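Local coordinates for protein chitinase A (Pteris ryukyuensis, PDB 4RL3) that probably hydrolyses the glycosidic bonds of chitin, the chain being the catalytic domain of a family 18 chitinase that also carries LysM modules, at residues A44-F49 with V96-A101; N72-V77 with H115-D120; Q183-G188 with L214-T219. All coordinates share one frame; numbering follows the deposited sequence.

All three contacts are largely buried, but they lie at different depths of one TIM barrel. Contact 2 is nearest the centre of the chain and joins two barrel strands by backbone bonds and one aspartate side chain. Contact 3 reaches the same sheet from the far side of the chain's centre, where a loop lies against strand 215-218 through aromatic edges and serine side chains, with no clear hydrogen bond between the segments. Contact 1, farthest out, relies on an amide-to-hydroxyl bond and an indole face to join a loop to helix 96-114. That helix leads into strand 118-123 of contact 2, and the two contacts interleave along the chain.

Contact 1: A44-F49 with V96-A101; sequences ATNGVF and VSSWVA
Ser98 OG accepts a nearly straight hydrogen bond from Asn46 ND2 (2.9 Å, 170° at the hydrogen) and also bonds to Ser95 OG. This grip attaches a loop following strand 27-36 of the TIM barrel to the first turn of helix 96-114. With CG anti to the backbone N (chi1 -166°), the Asn46 amide extends across to the helix, and Ser98 OG lies almost exactly in the amide plane. The other end of the group is held as well: OD1 accepts from Thr94 N and rests 3.6 Å from Trp99 CB, so both polar atoms of the amide are engaged and its rotation is fixed. Its plane stands 64° from that of the indole.

Gly47 then passes over the indole. Its CA sits over the face of the Trp99 five-membered ring, 3.6 Å from the centroid, in a CH-pi contact. Gly47 N comes within 3.3 Å of Trp99 CD1. Having no side chain, Gly47 can lie this close to Trp99 O and to the carbonyl before it. Trp99 NE1 donates to Asp37 OD2, which holds the ring from a second direction. At the far end of the indole the Phe49 ring stands steeply to it, and Trp99 CZ2 lies near the Phe49 plane, at the ring edge, 3.8 Å from Phe49 CZ.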
loop_
_atom_site.group_PDB
_atom_site.type_symbol
_atom_site.label_atom_id
_atom_site.label_comp_id
_atom_site.label_asym_id
_atom_site.label_seq_id
_atom_site.Cartn_x
_atom_site.Cartn_y
_atom_site.Cartn_z
ATOM N N ALA A 44 7.811 13.904 15.290
ATOM C CA ALA A 44 8.353 12.576 14.964
ATOM C C ALA A 44 8.710 11.801 16.243
ATOM O O ALA A 44 9.164 12.390 17.228
ATOM C CB ALA A 44 9.574 12.711 14.068
ATOM N N THR A 45 8.525 10.480 16.214
ATOM C CA THR A 45 8.785 9.641 17.378
ATOM C C THR A 45 10.010 8.751 17.220
ATOM O O THR A 45 10.236 7.877 18.064
ATOM C CB THR A 45 7.588 8.725 17.671
ATOM O OG1 THR A 45 7.398 7.847 16.548
ATOM C CG2 THR A 45 6.331 9.532 17.928
ATOM N N ASN A 46 10.770 8.931 16.138
ATOM C CA ASN A 46 11.938 8.092 15.847
ATOM C C ASN A 46 11.602 6.613 15.699
ATOM O O ASN A 46 12.219 5.735 16.318
ATOM C CB ASN A 46 13.045 8.291 16.887
ATOM C CG ASN A 46 14.364 7.704 16.435
ATOM O OD1 ASN A 46 14.711 7.755 15.244
ATOM N ND2 ASN A 46 15.109 7.131 17.373
ATOM N N GLY A 47 10.604 6.353 14.868
ATOM C CA GLY A 47 10.235 5.003 14.506
ATOM C C GLY A 47 9.282 4.287 15.448
ATOM O O GLY A 47 9.041 3.097 15.272
ATOM N N VAL A 48 8.755 4.969 16.462
ATOM C CA VAL A 48 7.746 4.340 17.327
ATOM C C VAL A 48 6.386 4.606 16.682
ATOM O O VAL A 48 5.871 5.729 16.705
ATOM C CB VAL A 48 7.778 4.854 18.784
ATOM C CG1 VAL A 48 6.731 4.125 19.600
ATOM C CG2 VAL A 48 9.151 4.626 19.415
ATOM N N PHE A 49 5.827 3.579 16.055
ATOM C CA PHE A 49 4.619 3.749 15.240
ATOM C C PHE A 49 3.329 3.849 16.038
ATOM O O PHE A 49 3.076 3.043 16.933
ATOM C CB PHE A 49 4.529 2.651 14.182
ATOM C CG PHE A 49 5.445 2.906 13.027
ATOM C CD1 PHE A 49 5.001 3.651 11.938
ATOM C CD2 PHE A 49 6.772 2.498 13.060
ATOM C CE1 PHE A 49 5.847 3.934 10.876
ATOM C CE2 PHE A 49 7.621 2.776 12.002
ATOM C CZ PHE A 49 7.166 3.502 10.919
ATOM N N VAL A 96 20.051 5.708 12.410
ATOM C CA VAL A 96 19.525 4.557 11.684
ATOM C C VAL A 96 19.205 3.429 12.665
ATOM O O VAL A 96 18.118 2.861 12.640
ATOM C CB VAL A 96 20.492 4.075 10.586
ATOM C CG1 VAL A 96 20.054 2.732 10.018
ATOM C CG2 VAL A 96 20.602 5.114 9.489
ATOM N N SER A 97 20.153 3.114 13.540
ATOM C CA SER A 97 19.978 1.978 14.425
ATOM C C SER A 97 18.817 2.158 15.390
ATOM O O SER A 97 18.083 1.200 15.663
ATOM C CB SER A 97 21.266 1.667 15.193
ATOM O OG SER A 97 21.604 2.714 16.079
ATOM N N SER A 98 18.637 3.368 15.912
ATOM C CA SER A 98 17.565 3.604 16.882
ATOM C C SER A 98 16.200 3.616 16.197
ATOM O O SER A 98 15.225 3.085 16.744
ATOM C CB SER A 98 17.788 4.866 17.718
ATOM O OG SER A 98 17.797 6.045 16.942
ATOM N N TRP A 99 16.130 4.198 15.001
ATOM C CA TRP A 99 14.872 4.189 14.245
ATOM C C TRP A 99 14.476 2.733 13.937
ATOM O O TRP A 99 13.324 2.319 14.164
ATOM C CB TRP A 99 14.969 5.042 12.955
ATOM C CG TRP A 99 13.621 5.238 12.292
ATOM C CD1 TRP A 99 12.789 6.304 12.442
ATOM C CD2 TRP A 99 12.944 4.321 11.417
ATOM N NE1 TRP A 99 11.631 6.111 11.729
ATOM C CE2 TRP A 99 11.702 4.906 11.087
ATOM C CE3 TRP A 99 13.268 3.075 10.875
ATOM C CZ2 TRP A 99 10.781 4.283 10.246
ATOM C CZ3 TRP A 99 12.349 2.449 10.036
ATOM C CH2 TRP A 99 11.123 3.061 9.722
ATOM N N VAL A 100 15.429 1.959 13.424
ATOM C CA VAL A 100 15.150 0.580 13.067
ATOM C C VAL A 100 14.693 -0.225 14.287
ATOM O O VAL A 100 13.726 -0.971 14.200
ATOM C CB VAL A 100 16.376 -0.080 12.399
ATOM C CG1 VAL A 100 16.208 -1.588 12.308
ATOM C CG2 VAL A 100 16.609 0.534 11.020
ATOM N N ALA A 101 15.362 -0.058 15.432
ATOM C CA ALA A 101 14.979 -0.820 16.613
ATOM C C ALA A 101 13.562 -0.486 17.056
ATOM O O ALA A 101 12.779 -1.371 17.413
ATOM C CB ALA A 101 15.973 -0.613 17.747
#

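Contact 2: N72-V77 with H115-D120; sequences NVKVMV and HLDGID
Two neighbouring parallel strands of the TIM barrel meet here: strand 73-81 pairs with strand 118-123 and with Leu116 and Asp117 just before it, and helix 96-114 links them as a beta-alpha-beta crossover. Their short axes diverge by 47°. Asp117 and Asp120 match the first two aspartates of the family 18 DxxDxDxE signature, whose remaining acids follow further along the chain.

Asp117 takes both polar backbone atoms of Val75. Its N donates to Val75 O (2.8 Å), while its carboxylate oxygen OD2 accepts from Val75 N (3.0 Å) through the anti lone pair, the side chain thus standing in for a strand carbonyl. Asp117 CG lies anti to its carbonyl carbon (chi1 -65°), which carries the carboxylate back over Lys74 CB. A salt bridge from Lys67 NZ also reaches OD2. Further along, Val77 bonds on each side of Ile119: Val77 N donates to Gly118 O, and Asp120 N to Val77 O.

The outward face, with helix 60-69 beside Val75, is aliphatic. Leu116 spreads its two methyls, CD2 against Val75 CG1 (3.7 Å) and CD1 against Val77 CG1 (3.9 Å). Asp120 carries its carboxylate away from this contact, to Tyr7, Ser78 and Ser155. Gly118 N is buried without a hydrogen-bond partner, and Met76 CG packs 3.6 Å from Gly118 CA.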
loop_
_atom_site.group_PDB
_atom_site.type_symbol
_atom_site.label_atom_id
_atom_site.label_comp_id
_atom_site.label_asym_id
_atom_site.label_seq_id
_atom_site.Cartn_x
_atom_site.Cartn_y
_atom_site.Cartn_z
ATOM N N ASN A 72 -9.099 -16.311 1.983
ATOM C CA ASN A 72 -8.232 -15.662 1.015
ATOM C C ASN A 72 -7.828 -14.252 1.407
ATOM O O ASN A 72 -7.118 -13.609 0.644
ATOM C CB ASN A 72 -8.889 -15.636 -0.365
ATOM C CG ASN A 72 -10.160 -14.803 -0.404
ATOM O OD1 ASN A 72 -10.971 -14.832 0.531
ATOM N ND2 ASN A 72 -10.340 -14.053 -1.482
ATOM N N VAL A 73 -8.282 -13.778 2.569
ATOM C CA VAL A 73 -8.001 -12.405 3.019
ATOM C C VAL A 73 -6.830 -12.315 4.002
ATOM O O VAL A 73 -6.746 -13.071 4.972
ATOM C CB VAL A 73 -9.254 -11.753 3.636
ATOM C CG1 VAL A 73 -8.912 -10.415 4.289
ATOM C CG2 VAL A 73 -10.336 -11.574 2.568
ATOM N N LYS A 74 -5.928 -11.378 3.716
ATOM C CA LYS A 74 -4.890 -10.932 4.645
ATOM C C LYS A 74 -5.071 -9.434 4.867
ATOM O O LYS A 74 -5.715 -8.743 4.068
ATOM C CB LYS A 74 -3.490 -11.204 4.086
ATOM C CG LYS A 74 -3.085 -12.668 3.994
ATOM C CD LYS A 74 -1.651 -12.766 3.484
ATOM C CE LYS A 74 -1.131 -14.183 3.347
ATOM N NZ LYS A 74 0.264 -14.169 2.814
ATOM N N VAL A 75 -4.525 -8.937 5.974
ATOM C CA VAL A 75 -4.604 -7.506 6.288
ATOM C C VAL A 75 -3.203 -6.997 6.616
ATOM O O VAL A 75 -2.515 -7.562 7.462
ATOM C CB VAL A 75 -5.593 -7.208 7.443
ATOM C CG1 VAL A 75 -5.711 -5.705 7.681
ATOM C CG2 VAL A 75 -6.963 -7.789 7.117
ATOM N N MET A 76 -2.772 -5.960 5.904
ATOM C CA MET A 76 -1.447 -5.362 6.107
ATOM C C MET A 76 -1.627 -3.944 6.644
ATOM O O MET A 76 -2.757 -3.477 6.784
ATOM C CB MET A 76 -0.661 -5.394 4.785
ATOM C CG MET A 76 -0.283 -6.807 4.303
ATOM S SD MET A 76 -1.640 -7.637 3.467
ATOM C CE MET A 76 -0.762 -9.089 2.892
ATOM N N VAL A 77 -0.527 -3.271 6.979
ATOM C CA VAL A 77 -0.603 -1.870 7.377
ATOM C C VAL A 77 0.396 -1.064 6.556
ATOM O O VAL A 77 1.515 -1.512 6.328
ATOM C CB VAL A 77 -0.373 -1.692 8.908
ATOM C CG1 VAL A 77 0.963 -2.261 9.348
ATOM C CG2 VAL A 77 -0.529 -0.228 9.340
ATOM N N HIS A 115 -3.443 -8.732 14.361
ATOM C CA HIS A 115 -3.499 -9.980 13.573
ATOM C C HIS A 115 -3.122 -9.719 12.110
ATOM O O HIS A 115 -3.739 -10.240 11.191
ATOM C CB HIS A 115 -4.893 -10.623 13.645
ATOM C CG HIS A 115 -5.546 -10.507 14.982
ATOM N ND1 HIS A 115 -5.069 -11.150 16.101
ATOM C CD2 HIS A 115 -6.633 -9.805 15.381
ATOM C CE1 HIS A 115 -5.846 -10.862 17.133
ATOM N NE2 HIS A 115 -6.801 -10.046 16.724
ATOM N N LEU A 116 -2.097 -8.903 11.909
ATOM C CA LEU A 116 -1.739 -8.468 10.565
ATOM C C LEU A 116 -0.743 -9.411 9.894
ATOM O O LEU A 116 -0.130 -10.267 10.535
ATOM C CB LEU A 116 -1.181 -7.041 10.611
ATOM C CG LEU A 116 -2.088 -6.005 11.280
ATOM C CD1 LEU A 116 -1.439 -4.631 11.277
ATOM C CD2 LEU A 116 -3.447 -5.932 10.607
ATOM N N ASP A 117 -0.549 -9.195 8.598
ATOM C CA ASP A 117 0.213 -10.091 7.741
ATOM C C ASP A 117 1.403 -9.440 7.061
ATOM O O ASP A 117 2.184 -10.123 6.398
ATOM C CB ASP A 117 -0.722 -10.636 6.661
ATOM C CG ASP A 117 -1.816 -11.511 7.234
ATOM O OD1 ASP A 117 -1.473 -12.642 7.638
ATOM O OD2 ASP A 117 -2.981 -11.065 7.318
ATOM N N GLY A 118 1.544 -8.120 7.195
ATOM C CA GLY A 118 2.573 -7.426 6.456
ATOM C C GLY A 118 2.525 -5.926 6.546
ATOM O O GLY A 118 1.643 -5.349 7.192
ATOM N N ILE A 119 3.512 -5.299 5.910
ATOM C CA ILE A 119 3.631 -3.846 5.896
ATOM C C ILE A 119 3.854 -3.336 4.479
ATOM O O ILE A 119 4.403 -4.034 3.631
ATOM C CB ILE A 119 4.764 -3.328 6.817
ATOM C CG1 ILE A 119 6.155 -3.799 6.362
ATOM C CG2 ILE A 119 4.498 -3.767 8.254
ATOM C CD1 ILE A 119 7.302 -3.061 7.017
ATOM N N ASP A 120 3.408 -2.108 4.257
ATOM C CA ASP A 120 3.534 -1.396 2.997
ATOM C C ASP A 120 4.230 -0.073 3.309
ATOM O O ASP A 120 3.855 0.614 4.261
ATOM C CB ASP A 120 2.133 -1.136 2.423
ATOM C CG ASP A 120 2.154 -0.271 1.187
ATOM O OD1 ASP A 120 2.700 -0.728 0.162
ATOM O OD2 ASP A 120 1.612 0.848 1.225
#

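Contact 3: Q183-G188 with L214-T219; sequences QFYSYG and LASFST. With ACT (acetate ion), chain E.
Tyr185 stands across strand 215-218, beginning with CB, which packs 3.7 Å from Ser218 CB. CG is placed between the backbone N and the carbonyl carbon (chi1 42°), and from there the CD1-CE1 side of the ring meets the strand. CD1 approaches the carbonyl carbon of Phe217 (CD1 to C 3.6 Å), and CE1 comes next to Ser216 OG at 3.8 Å. Gln183 CB lies over one ring face, offset toward the rim. The tip leads away from the strand, and OH donates a short hydrogen bond of 2.6 Å to OXT of a bound acetate, probably from the crystallisation liquor; OXT lies at the ring edge, in its plane. Gln183 OE1 is also near that acetate oxygen, while Gln183 NE2 is held by Ala157 O.

Phe184 runs along the strand toward its start. Its CE2 edge meets Leu214 O at 3.4 Å in the ring plane; that carbonyl is buried and has no hydrogen-bond partner, and the slightly positive ring edge probably offers it some compensation. Ser216 OG lies close to the same ring edge, 3.6 Å from CD2, and is itself bonded to Phe182 O. The turn carrying both rings is tightened by Ser186, whose OG (2.7 Å) and N both donate to Gln183 O.

The Gln-Phe-Tyr sequence in the loop after strand 179-180, at the mouth of the barrel, resembles that of plant class III chitinases such as hevamine. There the matching tyrosine contacts the N-acetyl group of the sugar at subsite -1, and the acetate at Tyr185 OH is consistent with such a substrate-binding site.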
loop_
_atom_site.group_PDB
_atom_site.type_symbol
_atom_site.label_atom_id
_atom_site.label_comp_id
_atom_site.label_asym_id
_atom_site.label_seq_id
_atom_site.Cartn_x
_atom_site.Cartn_y
_atom_site.Cartn_z
ATOM N N GLN A 183 1.764 3.739 -7.804
ATOM C CA GLN A 183 0.581 4.591 -7.814
ATOM C C GLN A 183 0.311 5.195 -9.193
ATOM O O GLN A 183 0.746 6.310 -9.490
ATOM C CB GLN A 183 0.735 5.716 -6.800
ATOM C CG GLN A 183 0.923 5.247 -5.364
ATOM C CD GLN A 183 1.026 6.419 -4.404
ATOM O OE1 GLN A 183 0.401 7.457 -4.603
ATOM N NE2 GLN A 183 1.840 6.264 -3.373
ATOM N N PHE A 184 -0.445 4.480 -10.017
ATOM C CA PHE A 184 -0.721 4.938 -11.390
ATOM C C PHE A 184 -1.744 6.063 -11.442
ATOM O O PHE A 184 -1.866 6.745 -12.465
ATOM C CB PHE A 184 -1.137 3.761 -12.267
ATOM C CG PHE A 184 0.008 2.849 -12.600
ATOM C CD1 PHE A 184 0.927 3.195 -13.591
ATOM C CD2 PHE A 184 0.207 1.667 -11.901
ATOM C CE1 PHE A 184 2.000 2.367 -13.881
ATOM C CE2 PHE A 184 1.270 0.831 -12.202
ATOM C CZ PHE A 184 2.178 1.182 -13.187
ATOM N N TYR A 185 -2.426 6.286 -10.325
ATOM C CA TYR A 185 -3.344 7.411 -10.182
ATOM C C TYR A 185 -2.614 8.742 -9.993
ATOM O O TYR A 185 -3.259 9.787 -9.874
ATOM C CB TYR A 185 -4.372 7.151 -9.066
ATOM C CG TYR A 185 -3.818 6.519 -7.807
ATOM C CD1 TYR A 185 -3.743 5.135 -7.678
ATOM C CD2 TYR A 185 -3.386 7.297 -6.745
ATOM C CE1 TYR A 185 -3.236 4.546 -6.528
ATOM C CE2 TYR A 185 -2.893 6.722 -5.583
ATOM C CZ TYR A 185 -2.812 5.354 -5.478
ATOM O OH TYR A 185 -2.320 4.783 -4.333
ATOM N N SER A 186 -1.275 8.705 -9.970
ATOM C CA SER A 186 -0.448 9.914 -10.068
ATOM C C SER A 186 -0.496 10.522 -11.478
ATOM O O SER A 186 -0.130 11.684 -11.650
ATOM C CB SER A 186 1.010 9.592 -9.696
ATOM O OG SER A 186 1.565 8.630 -10.581
ATOM N N TYR A 187 -0.908 9.746 -12.480
ATOM C CA TYR A 187 -0.963 10.240 -13.857
ATOM C C TYR A 187 -2.288 10.949 -14.129
ATOM O O TYR A 187 -3.206 10.914 -13.305
ATOM C CB TYR A 187 -0.695 9.110 -14.861
ATOM C CG TYR A 187 0.702 8.549 -14.720
ATOM C CD1 TYR A 187 1.818 9.354 -14.933
ATOM C CD2 TYR A 187 0.911 7.233 -14.337
ATOM C CE1 TYR A 187 3.097 8.865 -14.778
ATOM C CE2 TYR A 187 2.188 6.727 -14.177
ATOM C CZ TYR A 187 3.282 7.540 -14.402
ATOM O OH TYR A 187 4.558 7.041 -14.241
ATOM N N GLY A 188 -2.372 11.611 -15.279
ATOM C CA GLY A 188 -3.500 12.487 -15.562
ATOM C C GLY A 188 -4.820 11.792 -15.827
ATOM O O GLY A 188 -4.867 10.668 -16.332
ATOM N N LEU A 214 2.067 -4.090 -9.411
ATOM C CA LEU A 214 0.606 -4.070 -9.535
ATOM C C LEU A 214 0.119 -2.832 -10.274
ATOM O O LEU A 214 0.676 -1.754 -10.120
ATOM C CB LEU A 214 -0.045 -4.127 -8.152
ATOM C CG LEU A 214 0.387 -5.296 -7.267
ATOM C CD1 LEU A 214 -0.262 -5.152 -5.908
ATOM C CD2 LEU A 214 0.054 -6.632 -7.900
ATOM N N ALA A 215 -0.925 -2.998 -11.087
ATOM C CA ALA A 215 -1.630 -1.869 -11.656
ATOM C C ALA A 215 -2.521 -1.282 -10.590
ATOM O O ALA A 215 -2.809 -1.933 -9.587
ATOM C CB ALA A 215 -2.461 -2.307 -12.850
ATOM N N SER A 216 -2.960 -0.048 -10.796
ATOM C CA SER A 216 -3.803 0.629 -9.820
ATOM C C SER A 216 -4.603 1.783 -10.396
ATOM O O SER A 216 -4.312 2.310 -11.489
ATOM C CB SER A 216 -2.973 1.144 -8.645
ATOM O OG SER A 216 -1.981 2.051 -9.083
ATOM N N PHE A 217 -5.624 2.156 -9.638
ATOM C CA PHE A 217 -6.392 3.357 -9.881
ATOM C C PHE A 217 -6.964 3.897 -8.579
ATOM O O PHE A 217 -6.962 3.211 -7.560
ATOM C CB PHE A 217 -7.490 3.131 -10.947
ATOM C CG PHE A 217 -8.463 2.013 -10.639
ATOM C CD1 PHE A 217 -9.577 2.240 -9.851
ATOM C CD2 PHE A 217 -8.278 0.745 -11.173
ATOM C CE1 PHE A 217 -10.485 1.223 -9.584
ATOM C CE2 PHE A 217 -9.177 -0.275 -10.919
ATOM C CZ PHE A 217 -10.280 -0.027 -10.111
ATOM N N SER A 218 -7.429 5.141 -8.625
ATOM C CA SER A 218 -8.089 5.767 -7.501
ATOM C C SER A 218 -9.588 5.775 -7.723
ATOM O O SER A 218 -10.056 5.967 -8.847
ATOM C CB SER A 218 -7.590 7.199 -7.317
ATOM O OG SER A 218 -8.428 7.933 -6.432
ATOM N N THR A 219 -10.328 5.580 -6.635
ATOM C CA THR A 219 -11.766 5.763 -6.629
ATOM C C THR A 219 -12.140 7.089 -5.950
ATOM O O THR A 219 -13.322 7.365 -5.709
ATOM C CB THR A 219 -12.441 4.591 -5.906
ATOM O OG1 THR A 219 -11.777 4.367 -4.652
ATOM C CG2 THR A 219 -12.365 3.322 -6.769
HETATM C C ACT E . -1.055 6.021 -1.479
HETATM O O ACT E . -0.686 6.834 -0.593
HETATM O OXT ACT E . -1.731 6.499 -2.427
HETATM C CH3 ACT E . -0.721 4.557 -1.395
#